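Local atomic coordinates of Non-canonical purine NTP pyrophosphatase (PDB entry 3TQU), a protein that probably hydrolyses non-canonical purine nucleoside triphosphates such as XTP, dITP and ITP to their monophosphates and diphosphate, keeping them out of DNA and RNA. Residues S184-G187 / Q188-Q192; H168-A172 / A173-P177. All coordinates share one frame; numbering follows the deposited sequence.

Contact 1: residues S184-G187 / Q188-Q192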
# COMPACT_ATOMS: atom_id res chain seq x y z
N SER A 184 1.30 16.51 10.34
CA SER A 184 2.36 15.52 10.20
C SER A 184 1.98 14.38 9.27
O SER A 184 0.86 14.32 8.75
CB SER A 184 2.73 14.93 11.57
OG SER A 184 1.66 14.15 12.07
N HIS A 185 2.93 13.48 9.06
CA HIS A 185 2.71 12.28 8.28
C HIS A 185 1.64 11.41 8.93
O HIS A 185 0.82 10.80 8.24
CB HIS A 185 4.03 11.50 8.15
CG HIS A 185 4.73 11.27 9.45
ND1 HIS A 185 5.07 12.29 10.31
CD2 HIS A 185 5.17 10.13 10.03
CE1 HIS A 185 5.68 11.79 11.36
NE2 HIS A 185 5.76 10.48 11.22
N ARG A 186 1.64 11.36 10.26
CA ARG A 186 0.61 10.63 10.98
C ARG A 186 -0.74 11.31 10.84
O ARG A 186 -1.75 10.65 10.58
CB ARG A 186 0.97 10.48 12.46
CG ARG A 186 2.05 9.45 12.75
CD ARG A 186 2.16 9.18 14.25
NE ARG A 186 0.85 8.93 14.85
CZ ARG A 186 0.21 7.76 14.80
NH1 ARG A 186 0.74 6.73 14.17
NH2 ARG A 186 -0.98 7.63 15.38
N GLY A 187 -0.76 12.63 11.03
CA GLY A 187 -1.99 13.38 10.87
C GLY A 187 -2.65 13.14 9.52
O GLY A 187 -3.86 12.95 9.44
N GLN A 188 -1.84 13.15 8.47
CA GLN A 188 -2.35 12.95 7.11
C GLN A 188 -2.87 11.53 6.90
O GLN A 188 -3.94 11.32 6.32
CB GLN A 188 -1.28 13.31 6.07
CG GLN A 188 -0.92 14.79 6.05
CD GLN A 188 0.23 15.11 5.13
OE1 GLN A 188 0.11 15.06 3.90
NE2 GLN A 188 1.38 15.46 5.71
N ALA A 189 -2.11 10.54 7.37
CA ALA A 189 -2.55 9.16 7.28
C ALA A 189 -3.88 8.99 8.02
O ALA A 189 -4.82 8.39 7.50
CB ALA A 189 -1.50 8.23 7.85
N LEU A 190 -3.95 9.55 9.23
CA LEU A 190 -5.15 9.42 10.05
C LEU A 190 -6.37 10.07 9.41
O LEU A 190 -7.48 9.55 9.52
CB LEU A 190 -4.91 9.98 11.46
CG LEU A 190 -3.98 9.17 12.36
CD1 LEU A 190 -3.74 9.87 13.69
CD2 LEU A 190 -4.56 7.78 12.59
N GLU A 191 -6.17 11.21 8.75
CA GLU A 191 -7.28 11.88 8.09
C GLU A 191 -7.77 11.08 6.89
O GLU A 191 -8.97 11.04 6.62
CB GLU A 191 -6.92 13.32 7.71
CG GLU A 191 -5.76 13.46 6.74
CD GLU A 191 -6.19 13.49 5.28
OE1 GLU A 191 -5.31 13.58 4.41
OE2 GLU A 191 -7.41 13.42 5.01
N GLN A 192 -6.85 10.43 6.18
CA GLN A 192 -7.20 9.54 5.08
C GLN A 192 -8.04 8.38 5.60
O GLN A 192 -9.05 8.00 5.01
CB GLN A 192 -5.95 9.00 4.39
CG GLN A 192 -5.05 10.05 3.76
CD GLN A 192 -3.76 9.46 3.21
OE1 GLN A 192 -3.69 8.26 2.94
NE2 GLN A 192 -2.74 10.30 3.05
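Gln188 carries CG beside its backbone N (chi1 -66°) and then runs extended through chi2, which lays the chain back along the Ser184 carbonyl. Arg186 also starts with CG beside its N but bends at chi3 (49°), bringing its guanidinium alongside Leu190. Both belong to the first turns of helix 185-199, with Ser184 as N-cap: Ser184 OG accepts from Gly187 N at 3.0 Å in a nearly straight bond (171°). Ser184 O is gripped twice from Gln188, by the backbone N at 3.0 Å and, weakly, by NE2 at 3.3 Å; NE2 thus lies among three weak carbonyl acceptors, Ile183 O at the end of helix 177-183, Ser184 O at the cap and Val142 O on strand 137-147. The next i-to-i+4 bonds follow in order, Ala189 N to His185 O (3.1 Å) and Leu190 N to Arg186 O (2.8 Å). His185 and Arg186 are predicted substrate-binding residues. Arg186 NH2 forms a salt bridge with Glu19 of helix 14-23, and the side chain also touches Lys16, another predicted substrate-binding residue, while the His185 ring stacks on Phe121 and has Arg186 CG over one face, offset toward the rim. Ala189 and Leu190 pack on Ile125 of strand 118-128. The Arg186 and Leu190 side chains run side by side in the same direction, and Leu190 CD1 approaches Arg186 NH2 obliquely at 3.9 Å.

Contact 2: residues H168-A172 / A173-P177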
# COMPACT_ATOMS: atom_id res chain seq x y z
N HIS A 168 6.51 26.20 7.95
CA HIS A 168 6.40 26.85 9.25
C HIS A 168 7.70 27.55 9.66
O HIS A 168 7.72 28.28 10.65
CB HIS A 168 6.01 25.84 10.33
CG HIS A 168 4.57 25.42 10.26
ND1 HIS A 168 4.02 24.83 9.14
CD2 HIS A 168 3.57 25.52 11.16
CE1 HIS A 168 2.74 24.58 9.36
NE2 HIS A 168 2.44 24.99 10.58
N GLN A 169 8.76 27.33 8.89
CA GLN A 169 10.08 27.86 9.22
C GLN A 169 10.43 27.53 10.67
O GLN A 169 10.95 28.37 11.40
CB GLN A 169 10.14 29.37 8.98
CG GLN A 169 9.60 29.80 7.62
CD GLN A 169 10.08 31.17 7.19
OE1 GLN A 169 11.23 31.53 7.41
NE2 GLN A 169 9.19 31.93 6.57
N ARG A 170 10.13 26.29 11.05
CA ARG A 170 10.41 25.77 12.39
C ARG A 170 10.63 24.27 12.25
O ARG A 170 10.13 23.66 11.30
CB ARG A 170 9.23 26.01 13.32
CG ARG A 170 9.06 27.43 13.82
CD ARG A 170 7.66 27.62 14.40
NE ARG A 170 6.71 28.10 13.40
CZ ARG A 170 5.39 28.13 13.58
NH1 ARG A 170 4.86 27.72 14.72
NH2 ARG A 170 4.60 28.59 12.62
N THR A 171 11.35 23.66 13.18
CA THR A 171 11.50 22.21 13.17
C THR A 171 10.25 21.59 13.78
O THR A 171 9.44 22.28 14.39
CB THR A 171 12.73 21.74 13.97
OG1 THR A 171 12.52 21.99 15.37
CG2 THR A 171 13.99 22.46 13.50
N ALA A 172 10.09 20.28 13.60
CA ALA A 172 8.93 19.58 14.14
C ALA A 172 8.88 19.69 15.66
O ALA A 172 7.80 19.72 16.25
CB ALA A 172 8.95 18.11 13.72
N ALA A 173 10.04 19.74 16.29
CA ALA A 173 10.13 19.81 17.74
C ALA A 173 9.80 21.21 18.26
O ALA A 173 9.49 21.39 19.43
CB ALA A 173 11.51 19.38 18.22
N GLU A 174 9.87 22.20 17.37
CA GLU A 174 9.53 23.58 17.72
C GLU A 174 8.04 23.84 17.64
O GLU A 174 7.53 24.77 18.26
CB GLU A 174 10.28 24.57 16.83
CG GLU A 174 11.73 24.78 17.21
CD GLU A 174 12.40 25.86 16.37
OE1 GLU A 174 12.33 25.78 15.13
OE2 GLU A 174 12.99 26.78 16.96
N LEU A 175 7.33 23.02 16.87
CA LEU A 175 5.89 23.18 16.73
C LEU A 175 5.17 22.81 18.02
O LEU A 175 5.62 21.93 18.77
CB LEU A 175 5.37 22.31 15.59
CG LEU A 175 5.87 22.62 14.18
CD1 LEU A 175 5.32 21.60 13.18
CD2 LEU A 175 5.50 24.04 13.77
N ASP A 176 4.05 23.48 18.29
CA ASP A 176 3.15 23.02 19.34
C ASP A 176 2.65 21.63 18.95
O ASP A 176 2.42 21.36 17.78
CB ASP A 176 1.96 23.97 19.50
CG ASP A 176 2.34 25.27 20.18
OD1 ASP A 176 3.34 25.28 20.93
OD2 ASP A 176 1.63 26.28 19.98
N PRO A 177 2.49 20.74 19.95
CA PRO A 177 2.05 19.37 19.71
C PRO A 177 0.82 19.28 18.81
O PRO A 177 0.81 18.49 17.87
CB PRO A 177 1.72 18.87 21.12
CG PRO A 177 2.66 19.62 21.99
CD PRO A 177 2.78 20.99 21.37
O HOH W 1 5.40 26.92 17.32
O HOH W 2 5.90 19.28 18.07
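Thr171 and Glu174 satisfy each other in both directions. Thr171 N donates to Glu174 OE1 at 3.0 Å (162°), on the anti lone pair of that oxygen, and OE1 is also salt-bridged to Arg152. Glu174 N donates to Thr171 O at 3.0 Å, from above the carbonyl plane, and only weakly to Thr171 OG1, which is hydrogen-bonded to Arg152 O. With chi1 68°, OG1 is turned toward Glu174 N. Thr171 to Glu174 form a type I beta turn leading from strand 170-171, the outermost strand of this Ham1 sheet within the chain, toward helix 177-183; Gln169 and Arg170 form a G1 beta bulge against Val165. Ala172 packs on Asp160 and Leu175 lies near Lys180, both predicted substrate-binding residues, so the turn probably borders that site. Leu175 N has two weak acceptors, Thr171 O and Ala172 O. A water bridges Ala172 O to Leu175 O, the latter also receiving Asn155 ND2. Arg170 NE donates to His168 O at 2.9 Å, and its NH1 to a second water that donates to Glu174 O. Leu175 CD2 lies over one guanidinium face, 3.9 Å from Arg170 NH1, and reaches His168 CD2 at 3.6 Å, while His168 NE2 is hydrogen-bonded to Glu179 OE2.

Contact 1 and contact 2 lie in series along the chain, joined by helix 177-183, with centres about 17 Å apart and nearest atoms about 7 Å apart. Both are partly buried, but contact 1 sits nearer the middle, its centre about 9 Å from the chain centre against about 17 Å for the more peripheral contact 2. Contact 1 rests on strands 118-128 and 137-147 and against helix 14-23, and regular helical backbone bonds dominate there. Contact 2, at the sheet's outermost strand within this chain, instead meets helix 177-183 and relies on a carboxylate accepting from backbone, weak turn bonds and two bridging waters. Both reach Trp143 of strand 137-147, through Ser184 and His185 or Ala172 and Leu175.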